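Long-range contacts in malonyl CoA reductase (malonate semialdehyde-forming) (Sulfolobus tokodaii, PDB 2EP5), which probably catalyses the NADP-dependent interconversion of malonyl-CoA and malonate semialdehyde, as a member of the aspartate-semialdehyde dehydrogenase family: residues A[120-128]-A[267-275]; A[151-160]-A[242-250]. All coordinates share one frame; numbering follows the deposited sequence.

How the contacts relate
From the N terminus the chain first lays down five strands of the parallel, nucleotide-binding sheet, then segment 120-128, then the sixth strand, 144-147. Next comes helix 151-160, whose loop closes when strand 244-250 of the mixed sheet packs on it (contact 2). Only then does the chain reach segment 267-275, which returns to segment 120-128 and closes the wider loop of contact 1, so that the smaller loop lies wholly within the larger. Their centres are about 17 Å apart, yet they meet: Asn121 ND2 makes weak hydrogen bonds to Ser157 OG and Ala154 O, and Ile124 CD1 packs against Met158 SD. Contact 1 joins the nucleotide-binding part to the dimerisation part, and contact 2 fixes the helix after strand 144-147 on the mixed sheet.

Contact 1 (A[120-128]-A[267-275]); sequences INPEINWEH and NFKSLPQQK
The carboxylate of Glu123 is gripped on both oxygens: OE2 accepts a hydrogen bond from Gln273 NE2 at 3.1 Å, while OE1 forms a salt bridge with Arg331. This is a junction of two short helices, 122-125 from the nucleotide-binding part of the chain and 271-274 from the dimerisation part. The Gln273 bond is nearly straight, with an N-H...O angle of 164°, and reaches OE2 on its anti side, somewhat out of the carboxylate plane. Glutamine suits the place because its amide works at both ends. NE2 also donates to Pro281 O, whereas OE1 takes the backbone N-H of Ser270 on a lone pair at 2.9 Å; the bend of the chain at chi2 (67°) folds the amide back to this N-H. With bonds at both ends, the amide is held against rotation.

Ser270, just before helix 271-274, uses its hydroxyl as well as its backbone N-H. OG donates to Glu123 O at 3.1 Å, in the carbonyl plane and on a lone pair, and its small side chain lets the two backbones come close, with Glu123 CA 5.1 Å from Ser270 CA. Beside this polar pair Pro122 CB meets Pro272 CG, and Ile124 CD1 reaches the Phe268 ring at CE2. The broad indole of Trp126 lies between two aliphatic groups, with Glu127 CG over one face and Leu271 over the other. In this CH-pi contact Leu271 CD1 stands 3.4 Å from the centroid of the six-membered ring of Trp126, only 4° off the ring normal.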
loop_
_atom_site.group_PDB
_atom_site.type_symbol
_atom_site.label_atom_id
_atom_site.label_comp_id
_atom_site.label_asym_id
_atom_site.label_seq_id
_atom_site.Cartn_x
_atom_site.Cartn_y
_atom_site.Cartn_z
ATOM N N ILE A 120 -17.196 -27.526 14.068
ATOM C CA ILE A 120 -15.933 -28.220 13.917
ATOM C C ILE A 120 -14.694 -27.538 13.370
ATOM O O ILE A 120 -14.741 -26.764 12.418
ATOM C CB ILE A 120 -16.123 -29.512 13.078
ATOM C CG1 ILE A 120 -17.239 -30.373 13.683
ATOM C CG2 ILE A 120 -14.820 -30.315 13.038
ATOM C CD1 ILE A 120 -16.986 -30.791 15.118
ATOM N N ASN A 121 -13.584 -27.869 14.024
ATOM C CA ASN A 121 -12.238 -27.465 13.654
ATOM C C ASN A 121 -11.584 -28.812 13.955
ATOM O O ASN A 121 -11.190 -29.088 15.092
ATOM C CB ASN A 121 -11.670 -26.365 14.557
ATOM C CG ASN A 121 -10.377 -25.783 13.998
ATOM O OD1 ASN A 121 -9.840 -26.295 13.012
ATOM N ND2 ASN A 121 -9.869 -24.718 14.621
ATOM N N PRO A 122 -11.490 -29.679 12.930
ATOM C CA PRO A 122 -10.930 -31.036 12.961
ATOM C C PRO A 122 -10.001 -31.406 14.124
ATOM O O PRO A 122 -10.381 -32.167 15.013
ATOM C CB PRO A 122 -10.259 -31.152 11.599
ATOM C CG PRO A 122 -11.212 -30.413 10.724
ATOM C CD PRO A 122 -11.504 -29.169 11.543
ATOM N N GLU A 123 -8.785 -30.877 14.109
ATOM C CA GLU A 123 -7.812 -31.169 15.154
ATOM C C GLU A 123 -8.308 -30.848 16.562
ATOM O O GLU A 123 -8.029 -31.574 17.512
ATOM C CB GLU A 123 -6.510 -30.392 14.901
ATOM C CG GLU A 123 -5.717 -30.832 13.673
ATOM C CD GLU A 123 -6.161 -30.156 12.386
ATOM O OE1 GLU A 123 -7.302 -29.660 12.325
ATOM O OE2 GLU A 123 -5.372 -30.134 11.422
ATOM N N ILE A 124 -9.058 -29.766 16.692
ATOM C CA ILE A 124 -9.537 -29.324 17.991
ATOM C C ILE A 124 -10.692 -30.098 18.640
ATOM O O ILE A 124 -10.607 -30.465 19.814
ATOM C CB ILE A 124 -9.915 -27.825 17.924
ATOM C CG1 ILE A 124 -8.784 -27.037 17.257
ATOM C CG2 ILE A 124 -10.165 -27.278 19.318
ATOM C CD1 ILE A 124 -7.429 -27.211 17.923
ATOM N N ASN A 125 -11.766 -30.348 17.895
ATOM C CA ASN A 125 -12.913 -31.035 18.479
ATOM C C ASN A 125 -13.670 -31.982 17.549
ATOM O O ASN A 125 -14.895 -31.908 17.448
ATOM C CB ASN A 125 -13.891 -29.995 19.043
ATOM C CG ASN A 125 -14.451 -29.083 17.968
ATOM O OD1 ASN A 125 -13.815 -28.855 16.942
ATOM N ND2 ASN A 125 -15.637 -28.546 18.203
ATOM N N TRP A 126 -12.954 -32.880 16.882
ATOM C CA TRP A 126 -13.609 -33.825 15.989
ATOM C C TRP A 126 -14.628 -34.685 16.738
ATOM O O TRP A 126 -15.660 -35.063 16.182
ATOM C CB TRP A 126 -12.577 -34.719 15.300
ATOM C CG TRP A 126 -11.665 -35.450 16.228
ATOM C CD1 TRP A 126 -10.472 -35.010 16.729
ATOM C CD2 TRP A 126 -11.856 -36.770 16.749
ATOM N NE1 TRP A 126 -9.908 -35.976 17.524
ATOM C CE2 TRP A 126 -10.736 -37.067 17.557
ATOM C CE3 TRP A 126 -12.868 -37.731 16.614
ATOM C CZ2 TRP A 126 -10.597 -38.284 18.225
ATOM C CZ3 TRP A 126 -12.730 -38.944 17.279
ATOM C CH2 TRP A 126 -11.600 -39.209 18.075
ATOM N N GLU A 127 -14.336 -34.968 18.008
ATOM C CA GLU A 127 -15.209 -35.775 18.855
ATOM C C GLU A 127 -16.608 -35.174 18.977
ATOM O O GLU A 127 -17.586 -35.893 19.211
ATOM C CB GLU A 127 -14.610 -35.923 20.262
ATOM C CG GLU A 127 -13.221 -36.540 20.297
ATOM C CD GLU A 127 -12.135 -35.531 20.661
ATOM O OE1 GLU A 127 -12.051 -34.461 20.012
ATOM O OE2 GLU A 127 -11.357 -35.819 21.601
ATOM N N HIS A 128 -16.709 -33.859 18.819
ATOM C CA HIS A 128 -18.001 -33.206 18.928
ATOM C C HIS A 128 -18.996 -33.670 17.874
ATOM O O HIS A 128 -20.196 -33.439 18.015
ATOM C CB HIS A 128 -17.835 -31.686 18.879
ATOM C CG HIS A 128 -17.172 -31.114 20.096
ATOM N ND1 HIS A 128 -17.088 -29.758 20.331
ATOM C CD2 HIS A 128 -16.576 -31.717 21.153
ATOM C CE1 HIS A 128 -16.475 -29.551 21.484
ATOM N NE2 HIS A 128 -16.155 -30.723 22.003
ATOM N N ASN A 267 4.449 -30.250 18.940
ATOM C CA ASN A 267 4.151 -31.674 18.871
ATOM C C ASN A 267 2.658 -31.953 18.800
ATOM O O ASN A 267 2.248 -33.112 18.816
ATOM C CB ASN A 267 4.721 -32.393 20.094
ATOM C CG ASN A 267 6.222 -32.566 20.026
ATOM O OD1 ASN A 267 6.853 -32.907 21.024
ATOM N ND2 ASN A 267 6.803 -32.343 18.843
ATOM N N PHE A 268 1.842 -30.907 18.726
ATOM C CA PHE A 268 0.400 -31.115 18.671
ATOM C C PHE A 268 -0.067 -31.790 17.393
ATOM O O PHE A 268 0.085 -31.243 16.299
ATOM C CB PHE A 268 -0.358 -29.798 18.824
ATOM C CG PHE A 268 -1.857 -29.968 18.845
ATOM C CD1 PHE A 268 -2.476 -30.690 19.867
ATOM C CD2 PHE A 268 -2.652 -29.412 17.841
ATOM C CE1 PHE A 268 -3.867 -30.856 19.891
ATOM C CE2 PHE A 268 -4.040 -29.570 17.853
ATOM C CZ PHE A 268 -4.649 -30.293 18.879
ATOM N N LYS A 269 -0.632 -32.982 17.549
ATOM C CA LYS A 269 -1.179 -33.754 16.438
ATOM C C LYS A 269 -2.508 -34.320 16.909
ATOM O O LYS A 269 -2.715 -34.521 18.103
ATOM C CB LYS A 269 -0.253 -34.904 16.037
ATOM C CG LYS A 269 1.009 -34.478 15.312
ATOM C CD LYS A 269 1.689 -35.682 14.680
ATOM C CE LYS A 269 3.126 -35.378 14.305
ATOM N NZ LYS A 269 3.958 -35.169 15.528
ATOM N N SER A 270 -3.412 -34.576 15.974
ATOM C CA SER A 270 -4.715 -35.107 16.333
ATOM C C SER A 270 -5.118 -36.195 15.340
ATOM O O SER A 270 -4.281 -36.686 14.581
ATOM C CB SER A 270 -5.741 -33.970 16.347
ATOM O OG SER A 270 -6.975 -34.396 16.887
ATOM N N LEU A 271 -6.397 -36.561 15.349
ATOM C CA LEU A 271 -6.922 -37.599 14.466
ATOM C C LEU A 271 -6.643 -37.342 12.987
ATOM O O LEU A 271 -6.277 -38.263 12.253
ATOM C CB LEU A 271 -8.427 -37.766 14.697
ATOM C CG LEU A 271 -9.166 -38.822 13.866
ATOM C CD1 LEU A 271 -10.355 -39.354 14.656
ATOM C CD2 LEU A 271 -9.617 -38.221 12.543
ATOM N N PRO A 272 -6.821 -36.090 12.526
ATOM C CA PRO A 272 -6.564 -35.782 11.113
ATOM C C PRO A 272 -5.126 -36.124 10.700
ATOM O O PRO A 272 -4.884 -36.555 9.572
ATOM C CB PRO A 272 -6.857 -34.286 11.026
ATOM C CG PRO A 272 -7.924 -34.092 12.068
ATOM C CD PRO A 272 -7.414 -34.931 13.220
ATOM N N GLN A 273 -4.178 -35.928 11.613
ATOM C CA GLN A 273 -2.775 -36.233 11.332
ATOM C C GLN A 273 -2.523 -37.738 11.414
ATOM O O GLN A 273 -1.725 -38.292 10.661
ATOM C CB GLN A 273 -1.852 -35.528 12.333
ATOM C CG GLN A 273 -1.655 -34.040 12.103
ATOM C CD GLN A 273 -2.914 -33.222 12.337
ATOM O OE1 GLN A 273 -3.627 -33.420 13.327
ATOM N NE2 GLN A 273 -3.182 -32.285 11.437
ATOM N N GLN A 274 -3.211 -38.392 12.339
ATOM C CA GLN A 274 -3.054 -39.820 12.544
ATOM C C GLN A 274 -3.592 -40.649 11.385
ATOM O O GLN A 274 -2.984 -41.642 10.995
ATOM C CB GLN A 274 -3.742 -40.226 13.842
ATOM C CG GLN A 274 -3.078 -39.661 15.087
ATOM C CD GLN A 274 -3.983 -39.724 16.304
ATOM O OE1 GLN A 274 -4.702 -40.705 16.509
ATOM N NE2 GLN A 274 -3.948 -38.677 17.124
ATOM N N LYS A 275 -4.728 -40.240 10.836
ATOM C CA LYS A 275 -5.326 -40.966 9.724
ATOM C C LYS A 275 -4.802 -40.435 8.398
ATOM O O LYS A 275 -5.243 -40.866 7.329
ATOM C CB LYS A 275 -6.847 -40.836 9.766
ATOM C CG LYS A 275 -7.463 -41.249 11.084
ATOM C CD LYS A 275 -7.106 -42.679 11.454
ATOM C CE LYS A 275 -7.785 -43.080 12.753
ATOM N NZ LYS A 275 -7.394 -44.442 13.201
#

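Contact 2 (A[151-160]-A[242-250])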
loop_
_atom_site.group_PDB
_atom_site.type_symbol
_atom_site.label_atom_id
_atom_site.label_comp_id
_atom_site.label_asym_id
_atom_site.label_seq_id
_atom_site.Cartn_x
_atom_site.Cartn_y
_atom_site.Cartn_z
ATOM N N CYS A 151 -13.400 -17.693 10.749
ATOM C CA CYS A 151 -11.990 -17.882 10.403
ATOM C C CYS A 151 -11.015 -17.492 11.510
ATOM O O CYS A 151 -10.082 -18.240 11.816
ATOM C CB CYS A 151 -11.656 -17.132 9.101
ATOM S SG CYS A 151 -12.253 -15.430 8.993
ATOM N N THR A 152 -11.236 -16.337 12.125
ATOM C CA THR A 152 -10.362 -15.876 13.194
ATOM C C THR A 152 -10.451 -16.819 14.394
ATOM O O THR A 152 -9.438 -17.157 15.010
ATOM C CB THR A 152 -10.746 -14.460 13.646
ATOM O OG1 THR A 152 -10.856 -13.611 12.498
ATOM C CG2 THR A 152 -9.687 -13.900 14.594
ATOM N N ALA A 153 -11.671 -17.234 14.720
ATOM C CA ALA A 153 -11.895 -18.143 15.832
ATOM C C ALA A 153 -11.141 -19.436 15.568
ATOM O O ALA A 153 -10.448 -19.961 16.449
ATOM C CB ALA A 153 -13.385 -18.433 15.979
ATOM N N ALA A 154 -11.287 -19.947 14.346
ATOM C CA ALA A 154 -10.623 -21.179 13.942
ATOM C C ALA A 154 -9.121 -21.069 14.178
ATOM O O ALA A 154 -8.507 -21.958 14.766
ATOM C CB ALA A 154 -10.895 -21.458 12.476
ATOM N N ILE A 155 -8.535 -19.967 13.724
ATOM C CA ILE A 155 -7.106 -19.760 13.880
ATOM C C ILE A 155 -6.705 -19.649 15.354
ATOM O O ILE A 155 -5.765 -20.307 15.800
ATOM C CB ILE A 155 -6.652 -18.497 13.093
ATOM C CG1 ILE A 155 -6.918 -18.714 11.593
ATOM C CG2 ILE A 155 -5.162 -18.223 13.334
ATOM C CD1 ILE A 155 -6.701 -17.487 10.723
ATOM N N MET A 156 -7.430 -18.832 16.112
ATOM C CA MET A 156 -7.141 -18.643 17.533
ATOM C C MET A 156 -7.262 -19.914 18.375
ATOM O O MET A 156 -6.510 -20.106 19.333
ATOM C CB MET A 156 -8.074 -17.587 18.122
ATOM C CG MET A 156 -7.970 -16.214 17.493
ATOM S SD MET A 156 -6.283 -15.572 17.439
ATOM C CE MET A 156 -6.242 -14.951 15.729
ATOM N N SER A 157 -8.207 -20.785 18.025
ATOM C CA SER A 157 -8.423 -22.011 18.785
ATOM C C SER A 157 -7.266 -22.997 18.745
ATOM O O SER A 157 -7.077 -23.768 19.687
ATOM C CB SER A 157 -9.702 -22.711 18.312
ATOM O OG SER A 157 -9.589 -23.180 16.979
ATOM N N MET A 158 -6.484 -22.972 17.668
ATOM C CA MET A 158 -5.363 -23.897 17.526
ATOM C C MET A 158 -4.386 -23.884 18.704
ATOM O O MET A 158 -4.125 -24.925 19.306
ATOM C CB MET A 158 -4.604 -23.619 16.226
ATOM C CG MET A 158 -5.457 -23.748 14.976
ATOM S SD MET A 158 -6.113 -25.410 14.770
ATOM C CE MET A 158 -4.764 -26.212 13.901
ATOM N N PRO A 159 -3.828 -22.711 19.047
ATOM C CA PRO A 159 -2.889 -22.690 20.170
ATOM C C PRO A 159 -3.544 -22.824 21.546
ATOM O O PRO A 159 -2.923 -23.315 22.486
ATOM C CB PRO A 159 -2.173 -21.357 19.989
ATOM C CG PRO A 159 -3.232 -20.493 19.431
ATOM C CD PRO A 159 -3.922 -21.382 18.416
ATOM N N ILE A 160 -4.796 -22.394 21.655
ATOM C CA ILE A 160 -5.529 -22.446 22.904
ATOM C C ILE A 160 -5.883 -23.862 23.374
ATOM O O ILE A 160 -5.715 -24.185 24.552
ATOM C CB ILE A 160 -6.819 -21.602 22.803
ATOM C CG1 ILE A 160 -6.453 -20.119 22.741
ATOM C CG2 ILE A 160 -7.729 -21.865 23.998
ATOM C CD1 ILE A 160 -7.641 -19.206 22.540
ATOM N N VAL A 242 -3.973 -11.418 2.768
ATOM C CA VAL A 242 -4.379 -12.670 3.380
ATOM C C VAL A 242 -3.609 -12.967 4.642
ATOM O O VAL A 242 -2.402 -12.730 4.711
ATOM C CB VAL A 242 -4.160 -13.851 2.409
ATOM C CG1 VAL A 242 -4.745 -15.134 3.009
ATOM C CG2 VAL A 242 -4.784 -13.526 1.051
ATOM N N GLY A 243 -4.311 -13.502 5.638
ATOM C CA GLY A 243 -3.665 -13.851 6.889
ATOM C C GLY A 243 -4.178 -13.052 8.068
ATOM O O GLY A 243 -4.155 -11.816 8.047
ATOM N N HIS A 244 -4.667 -13.765 9.080
ATOM C CA HIS A 244 -5.175 -13.156 10.303
ATOM C C HIS A 244 -4.169 -13.386 11.420
ATOM O O HIS A 244 -3.793 -14.525 11.717
ATOM C CB HIS A 244 -6.507 -13.778 10.720
ATOM C CG HIS A 244 -7.672 -13.315 9.905
ATOM N ND1 HIS A 244 -7.569 -12.317 8.959
ATOM C CD2 HIS A 244 -8.970 -13.704 9.903
ATOM C CE1 HIS A 244 -8.753 -12.111 8.411
ATOM N NE2 HIS A 244 -9.619 -12.939 8.967
ATOM N N MET A 245 -3.730 -12.299 12.037
ATOM C CA MET A 245 -2.783 -12.396 13.125
ATOM C C MET A 245 -3.533 -12.181 14.438
ATOM O O MET A 245 -4.540 -11.466 14.484
ATOM C CB MET A 245 -1.682 -11.347 12.956
ATOM C CG MET A 245 -0.667 -11.333 14.091
ATOM S SD MET A 245 0.878 -10.520 13.627
ATOM C CE MET A 245 1.406 -11.580 12.286
ATOM N N GLY A 246 -3.048 -12.813 15.499
ATOM C CA GLY A 246 -3.684 -12.664 16.791
ATOM C C GLY A 246 -2.674 -12.621 17.920
ATOM O O GLY A 246 -1.790 -13.480 18.008
ATOM N N VAL A 247 -2.783 -11.600 18.766
ATOM C CA VAL A 247 -1.906 -11.476 19.919
ATOM C C VAL A 247 -2.737 -11.981 21.086
ATOM O O VAL A 247 -3.735 -11.361 21.471
ATOM C CB VAL A 247 -1.500 -10.018 20.196
ATOM C CG1 VAL A 247 -0.603 -9.956 21.429
ATOM C CG2 VAL A 247 -0.783 -9.451 18.996
ATOM N N ILE A 248 -2.328 -13.119 21.633
ATOM C CA ILE A 248 -3.039 -13.737 22.732
ATOM C C ILE A 248 -2.308 -13.560 24.058
ATOM O O ILE A 248 -1.116 -13.854 24.171
ATOM C CB ILE A 248 -3.260 -15.247 22.436
ATOM C CG1 ILE A 248 -4.043 -15.394 21.120
ATOM C CG2 ILE A 248 -4.011 -15.927 23.597
ATOM C CD1 ILE A 248 -4.235 -16.830 20.657
ATOM N N ASN A 249 -3.031 -13.049 25.051
ATOM C CA ASN A 249 -2.471 -12.854 26.382
ATOM C C ASN A 249 -3.302 -13.607 27.408
ATOM O O ASN A 249 -4.426 -13.211 27.719
ATOM C CB ASN A 249 -2.434 -11.374 26.767
ATOM C CG ASN A 249 -1.386 -10.591 25.997
ATOM O OD1 ASN A 249 -1.619 -10.163 24.868
ATOM N ND2 ASN A 249 -0.220 -10.411 26.604
ATOM N N ILE A 250 -2.758 -14.704 27.918
ATOM C CA ILE A 250 -3.467 -15.472 28.922
ATOM C C ILE A 250 -3.035 -14.939 30.290
ATOM O O ILE A 250 -1.991 -15.331 30.823
ATOM C CB ILE A 250 -3.146 -16.972 28.786
ATOM C CG1 ILE A 250 -3.594 -17.459 27.401
ATOM C CG2 ILE A 250 -3.848 -17.763 29.878
ATOM C CD1 ILE A 250 -3.391 -18.950 27.158
#
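Helix 151-160 lies across strand 244-250 with its axis 9.0 Å from that of the strand at closest approach and the two N-to-C directions 48° apart. At the start of the helix His244 brings its ring up to two residues of the first turn. Cys151 SG sits at the ring edge, near its plane, 3.6 Å from His244 NE2; a chi1 of 47°, with the sulfur between the backbone N and the carbonyl carbon, brings it to this edge. Thr152 OG1 approaches obliquely, 3.2 Å from His244 CD2, and its hydroxyl has a hydrogen-bonding partner in Glu204. Ile155 CD1 packs on His244 CB at 3.7 Å, an aliphatic contact at the base of the side chain.

Farther along, flexible Met156 bends at chi2 and chi3 to lay CE 3.6 Å from Gly246 CA. Glycine suits this spot, since without a side chain it leaves room for that methyl. Ile248 points toward the last turn of the helix, which is kinked where Pro159 has no N-H to give: its extended branch carries CD1 to 4.0 Å from both Met156 SD and Pro159 CG. The other face of the strand, at Met245, Val247 and Asn249, packs against a second subunit. A helix-borne cysteine facing a strand-borne histidine is the catalytic pair of aspartate-semialdehyde dehydrogenases, consistent with Cys151 as the predicted acyl-thioester nucleophile and His244 as the predicted proton acceptor.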